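Local coordinates for tube-forming protein in Mycobacterial Envelpe, TiME (Mycolicibacterium smegmatis, PDB 7CU9) that probably forms a tubular, envelope-spanning channel across the mycobacterial outer envelope that may serve protein secretion, at residues B[33-38]-B[57-62]; B[47-52]-B[108-113]. All coordinates share one frame; numbering follows the deposited sequence.

Contact 1 (B[33-38]-B[57-62]); sequences TAPFQA and VFNDPD
Pro35 and Phe58 bring the two backbones nearest, with their CA atoms 6.6 Å apart, where an irregular connection meets the end of the short helix 55-58. No direct hydrogen bond spans the gap, and the pyrrolidine ring of Pro35 carries the contact. Its CG lies 3.6 Å from Phe58 CB; the phenylalanine meets it through its methylene, while its ring leads away. That ring turns into the core, packing edge-to-face with Phe66 and against Leu162 and Gln164 of strand 161-169. Both segments belong to the PknH-like extracellular domain, of the Mog1p/PsbP clan; here the loop joining strands 28-32 and 39-41, the two outermost of the antiparallel sheet within this chain, rests on the short helix that leads into strand 63-72. Asn59, the first residue to leave helical geometry, adds a polar border. With CG beside its own backbone N (chi1 -77°), its amide reaches the proline, OD1 standing 3.6 Å from Pro35 CG and 3.8 Å from Pro35 CD. The other end of the same amide uses a water, which accepts from Asn59 ND2 at 2.9 Å and donates to Pro35 O at 2.7 Å. Just beyond, Asp60 OD2 accepts from Asp62 N at 3.0 Å, from 45° out of the carboxylate plane, in an Asx turn that bends the chain toward strand 63-72.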
loop_
_atom_site.group_PDB
_atom_site.type_symbol
_atom_site.label_atom_id
_atom_site.label_comp_id
_atom_site.label_asym_id
_atom_site.label_seq_id
_atom_site.Cartn_x
_atom_site.Cartn_y
_atom_site.Cartn_z
ATOM N N THR B 33 -25.325 -5.850 7.137
ATOM C CA THR B 33 -26.559 -5.219 6.604
ATOM C C THR B 33 -27.178 -4.284 7.646
ATOM O O THR B 33 -28.274 -3.760 7.393
ATOM C CB THR B 33 -27.546 -6.305 6.168
ATOM O OG1 THR B 33 -27.810 -7.081 7.337
ATOM C CG2 THR B 33 -26.999 -7.170 5.055
ATOM N N ALA B 34 -26.502 -4.074 8.776
ATOM C CA ALA B 34 -26.965 -3.171 9.847
ATOM C C ALA B 34 -25.758 -2.466 10.446
ATOM O O ALA B 34 -24.696 -3.067 10.584
ATOM C CB ALA B 34 -27.718 -3.944 10.899
ATOM N N PRO B 35 -25.897 -1.179 10.821
ATOM C CA PRO B 35 -24.848 -0.495 11.565
ATOM C C PRO B 35 -24.552 -1.256 12.863
ATOM O O PRO B 35 -25.454 -1.866 13.423
ATOM C CB PRO B 35 -25.433 0.889 11.872
ATOM C CG PRO B 35 -26.543 1.075 10.862
ATOM C CD PRO B 35 -27.066 -0.321 10.579
ATOM N N PHE B 36 -23.305 -1.207 13.320
ATOM C CA PHE B 36 -22.895 -1.855 14.588
ATOM C C PHE B 36 -21.723 -1.092 15.193
ATOM O O PHE B 36 -20.950 -0.458 14.461
ATOM C CB PHE B 36 -22.565 -3.330 14.363
ATOM C CG PHE B 36 -21.293 -3.597 13.601
ATOM C CD1 PHE B 36 -21.282 -3.608 12.215
ATOM C CD2 PHE B 36 -20.104 -3.861 14.269
ATOM C CE1 PHE B 36 -20.114 -3.871 11.518
ATOM C CE2 PHE B 36 -18.937 -4.122 13.569
ATOM C CZ PHE B 36 -18.943 -4.125 12.192
ATOM N N GLN B 37 -21.627 -1.144 16.517
ATOM C CA GLN B 37 -20.470 -0.601 17.262
ATOM C C GLN B 37 -19.942 -1.704 18.176
ATOM O O GLN B 37 -20.672 -2.094 19.103
ATOM C CB GLN B 37 -20.866 0.651 18.037
ATOM C CG GLN B 37 -19.704 1.180 18.862
ATOM C CD GLN B 37 -19.827 2.625 19.274
ATOM O OE1 GLN B 37 -20.474 3.440 18.621
ATOM N NE2 GLN B 37 -19.160 2.961 20.366
ATOM N N ALA B 38 -18.728 -2.181 17.902
ATOM C CA ALA B 38 -18.101 -3.346 18.567
ATOM C C ALA B 38 -16.976 -2.873 19.496
ATOM O O ALA B 38 -15.978 -3.608 19.649
ATOM C CB ALA B 38 -17.600 -4.311 17.524
ATOM N N VAL B 57 -24.623 7.127 14.157
ATOM C CA VAL B 57 -24.505 7.903 12.893
ATOM C C VAL B 57 -25.656 7.525 11.952
ATOM O O VAL B 57 -26.368 8.435 11.521
ATOM C CB VAL B 57 -23.127 7.693 12.243
ATOM C CG1 VAL B 57 -23.070 8.281 10.844
ATOM C CG2 VAL B 57 -22.027 8.277 13.123
ATOM N N PHE B 58 -25.829 6.239 11.643
ATOM C CA PHE B 58 -26.693 5.786 10.516
ATOM C C PHE B 58 -28.135 5.534 10.954
ATOM O O PHE B 58 -29.037 5.881 10.180
ATOM C CB PHE B 58 -26.121 4.536 9.856
ATOM C CG PHE B 58 -24.982 4.840 8.926
ATOM C CD1 PHE B 58 -25.221 5.229 7.619
ATOM C CD2 PHE B 58 -23.671 4.778 9.370
ATOM C CE1 PHE B 58 -24.171 5.512 6.762
ATOM C CE2 PHE B 58 -22.623 5.073 8.514
ATOM C CZ PHE B 58 -22.873 5.426 7.209
ATOM N N ASN B 59 -28.362 4.928 12.116
ATOM C CA ASN B 59 -29.743 4.565 12.529
ATOM C C ASN B 59 -30.563 5.844 12.667
ATOM O O ASN B 59 -30.111 6.809 13.313
ATOM C CB ASN B 59 -29.768 3.690 13.780
ATOM C CG ASN B 59 -29.412 2.252 13.473
ATOM O OD1 ASN B 59 -29.722 1.743 12.394
ATOM N ND2 ASN B 59 -28.796 1.574 14.425
ATOM N N ASP B 60 -31.745 5.853 12.056
ATOM C CA ASP B 60 -32.532 7.087 11.859
ATOM C C ASP B 60 -33.885 6.699 11.290
ATOM O O ASP B 60 -33.963 5.739 10.532
ATOM C CB ASP B 60 -31.815 8.025 10.889
ATOM C CG ASP B 60 -32.414 9.414 10.848
ATOM O OD1 ASP B 60 -32.257 10.143 11.849
ATOM O OD2 ASP B 60 -33.043 9.750 9.830
ATOM N N PRO B 61 -34.972 7.435 11.601
ATOM C CA PRO B 61 -36.260 7.166 10.971
ATOM C C PRO B 61 -36.180 7.172 9.440
ATOM O O PRO B 61 -36.952 6.462 8.835
ATOM C CB PRO B 61 -37.147 8.293 11.510
ATOM C CG PRO B 61 -36.554 8.579 12.865
ATOM C CD PRO B 61 -35.062 8.477 12.638
ATOM N N ASP B 62 -35.252 7.937 8.852
ATOM C CA ASP B 62 -35.173 8.125 7.381
ATOM C C ASP B 62 -34.060 7.279 6.758
ATOM O O ASP B 62 -33.807 7.463 5.560
ATOM C CB ASP B 62 -35.053 9.609 7.041
ATOM C CG ASP B 62 -36.376 10.325 7.256
ATOM O OD1 ASP B 62 -37.417 9.777 6.822
ATOM O OD2 ASP B 62 -36.368 11.411 7.875
HETATM O O HOH W 1 -27.978 -1.182 14.236
#

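Contact 2 (B[47-52]-B[108-113])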
loop_
_atom_site.group_PDB
_atom_site.type_symbol
_atom_site.label_atom_id
_atom_site.label_comp_id
_atom_site.label_asym_id
_atom_site.label_seq_id
_atom_site.Cartn_x
_atom_site.Cartn_y
_atom_site.Cartn_z
ATOM N N ASN B 47 -15.584 8.913 19.643
ATOM C CA ASN B 47 -16.442 7.747 19.311
ATOM C C ASN B 47 -16.641 7.655 17.791
ATOM O O ASN B 47 -16.406 6.572 17.223
ATOM C CB ASN B 47 -17.790 7.794 20.028
ATOM C CG ASN B 47 -18.499 6.461 19.948
ATOM O OD1 ASN B 47 -18.238 5.563 20.746
ATOM N ND2 ASN B 47 -19.371 6.309 18.961
ATOM N N ASN B 48 -17.052 8.743 17.143
ATOM C CA ASN B 48 -17.495 8.689 15.725
ATOM C C ASN B 48 -16.305 8.850 14.773
ATOM O O ASN B 48 -16.536 8.896 13.563
ATOM C CB ASN B 48 -18.635 9.667 15.463
ATOM C CG ASN B 48 -19.881 9.304 16.238
ATOM O OD1 ASN B 48 -19.935 8.261 16.892
ATOM N ND2 ASN B 48 -20.881 10.165 16.174
ATOM N N TRP B 49 -15.074 8.871 15.294
ATOM C CA TRP B 49 -13.832 8.722 14.493
ATOM C C TRP B 49 -13.223 7.330 14.703
ATOM O O TRP B 49 -12.409 6.909 13.868
ATOM C CB TRP B 49 -12.826 9.823 14.855
ATOM C CG TRP B 49 -12.990 11.110 14.104
ATOM C CD1 TRP B 49 -14.049 11.520 13.340
ATOM C CD2 TRP B 49 -12.027 12.177 14.055
ATOM N NE1 TRP B 49 -13.808 12.765 12.820
ATOM C CE2 TRP B 49 -12.573 13.193 13.243
ATOM C CE3 TRP B 49 -10.753 12.357 14.609
ATOM C CZ2 TRP B 49 -11.880 14.373 12.975
ATOM C CZ3 TRP B 49 -10.071 13.523 14.340
ATOM C CH2 TRP B 49 -10.630 14.515 13.535
ATOM N N ALA B 50 -13.573 6.637 15.789
ATOM C CA ALA B 50 -12.909 5.378 16.205
ATOM C C ALA B 50 -13.228 4.236 15.231
ATOM O O ALA B 50 -12.423 3.300 15.116
ATOM C CB ALA B 50 -13.302 5.040 17.625
ATOM N N ASP B 51 -14.363 4.304 14.539
ATOM C CA ASP B 51 -14.708 3.337 13.468
ATOM C C ASP B 51 -15.809 3.960 12.614
ATOM O O ASP B 51 -16.263 5.066 12.935
ATOM C CB ASP B 51 -15.136 1.984 14.048
ATOM C CG ASP B 51 -14.950 0.796 13.116
ATOM O OD1 ASP B 51 -14.632 1.005 11.926
ATOM O OD2 ASP B 51 -15.094 -0.337 13.606
ATOM N N ILE B 52 -16.194 3.258 11.557
ATOM C CA ILE B 52 -17.256 3.678 10.600
ATOM C C ILE B 52 -18.425 2.689 10.669
ATOM O O ILE B 52 -18.291 1.616 11.289
ATOM C CB ILE B 52 -16.671 3.800 9.180
ATOM C CG1 ILE B 52 -16.133 2.466 8.653
ATOM C CG2 ILE B 52 -15.595 4.879 9.150
ATOM C CD1 ILE B 52 -15.854 2.475 7.175
ATOM N N GLY B 108 -12.858 18.237 18.711
ATOM C CA GLY B 108 -11.998 18.029 19.889
ATOM C C GLY B 108 -11.277 16.691 19.872
ATOM O O GLY B 108 -10.388 16.499 20.720
ATOM N N CYS B 109 -11.622 15.776 18.964
ATOM C CA CYS B 109 -10.948 14.456 18.883
ATOM C C CYS B 109 -9.532 14.630 18.320
ATOM O O CYS B 109 -8.616 13.949 18.816
ATOM C CB CYS B 109 -11.737 13.467 18.037
ATOM S SG CYS B 109 -10.987 11.816 18.008
ATOM N N ALA B 110 -9.349 15.499 17.321
ATOM C CA ALA B 110 -8.025 15.739 16.696
ATOM C C ALA B 110 -7.024 16.097 17.802
ATOM O O ALA B 110 -7.326 16.999 18.611
ATOM C CB ALA B 110 -8.106 16.822 15.654
ATOM N N GLY B 111 -5.903 15.383 17.852
ATOM C CA GLY B 111 -4.832 15.626 18.835
ATOM C C GLY B 111 -4.961 14.758 20.070
ATOM O O GLY B 111 -4.036 14.788 20.904
ATOM N N GLN B 112 -6.042 13.978 20.192
ATOM C CA GLN B 112 -6.291 13.120 21.375
ATOM C C GLN B 112 -5.785 11.698 21.129
ATOM O O GLN B 112 -5.931 11.173 20.003
ATOM C CB GLN B 112 -7.778 13.088 21.736
ATOM C CG GLN B 112 -8.307 14.441 22.185
ATOM C CD GLN B 112 -7.576 14.948 23.404
ATOM O OE1 GLN B 112 -7.484 14.260 24.415
ATOM N NE2 GLN B 112 -7.036 16.149 23.309
ATOM N N THR B 113 -5.219 11.102 22.172
ATOM C CA THR B 113 -4.931 9.657 22.271
ATOM C C THR B 113 -5.919 9.082 23.279
ATOM O O THR B 113 -6.100 9.695 24.347
ATOM C CB THR B 113 -3.474 9.404 22.669
ATOM O OG1 THR B 113 -2.647 10.000 21.670
ATOM C CG2 THR B 113 -3.146 7.935 22.804
#
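The Trp49 indole meets Cys109 on one of its faces: the cysteine CB sits 3.6 Å above the ring plane, displaced toward the rim. The sulfur comes in obliquely, SG lying 3.4 Å from Trp49 CE3. Measured to the centroid of the six-membered ring of Trp49, Cys109 SG is 4.5 Å away and 55° off the ring normal, a Cys sulfur-aromatic contact. Farther round the benzo ring comes Ala110, its backbone N, also oblique to the ring, 3.6 Å from Trp49 CZ3 and its CB 4.0 Å from Trp49 CH2. The indole also stacks with Trp140, whose NE1 is hydrogen-bonded to the carbonyl O of Trp49, while Phe128 of strand 123-129 packs against both Trp49 and Cys109.

Cys109 begins a type II beta turn closed by the bond from Gln112 N to Cys109 O, 2.9 Å long. Gly111 occupies the third position with a positive phi of 94°, as is usual in this turn, and the chain then enters strand 113-118. SG of Cys109, anti to the backbone N (chi1 -176°), is directed to the tryptophan side and completes a disulfide with Cys46, the residue just before helix 47-50. Within that weakly bonded helix Asn47 ND2 donates to Asn48 OD1 at 2.9 Å; Asn48 ND2 in turn bonds to Arg101 and Glu56.

The contact between the segments is thus apolar and sulfur-aromatic, without a hydrogen bond of its own. Because the covalent bond starts beside the helix, it holds the turn close to the indole; Cys109 is buried and its sulfur lies against aromatic carbon, which would be expected to limit the access of solvent to the disulfide.

In the fold
From the N terminus the chain runs through strand 28-32 into 33-38, then through strand 39-41 to helix 47-50 and helix 55-58, the second of which enters 57-62, where contact 1 closes a short loop. Contact 2 opens within that loop, at 47-52, and closes only at 108-113, after strands 63-72 and 77-89 and helix 92-103. The two therefore cross along the sequence, with centres about 18 Å apart. They also touch: Gln37 NE2 probably hydrogen-bonds to Asn47 OD1, and Val57 CG2 packs on Asn48 ND2. Together they tie the connection between the sheet's outermost strands, the two consecutive short helices and the approach to strand 113-118.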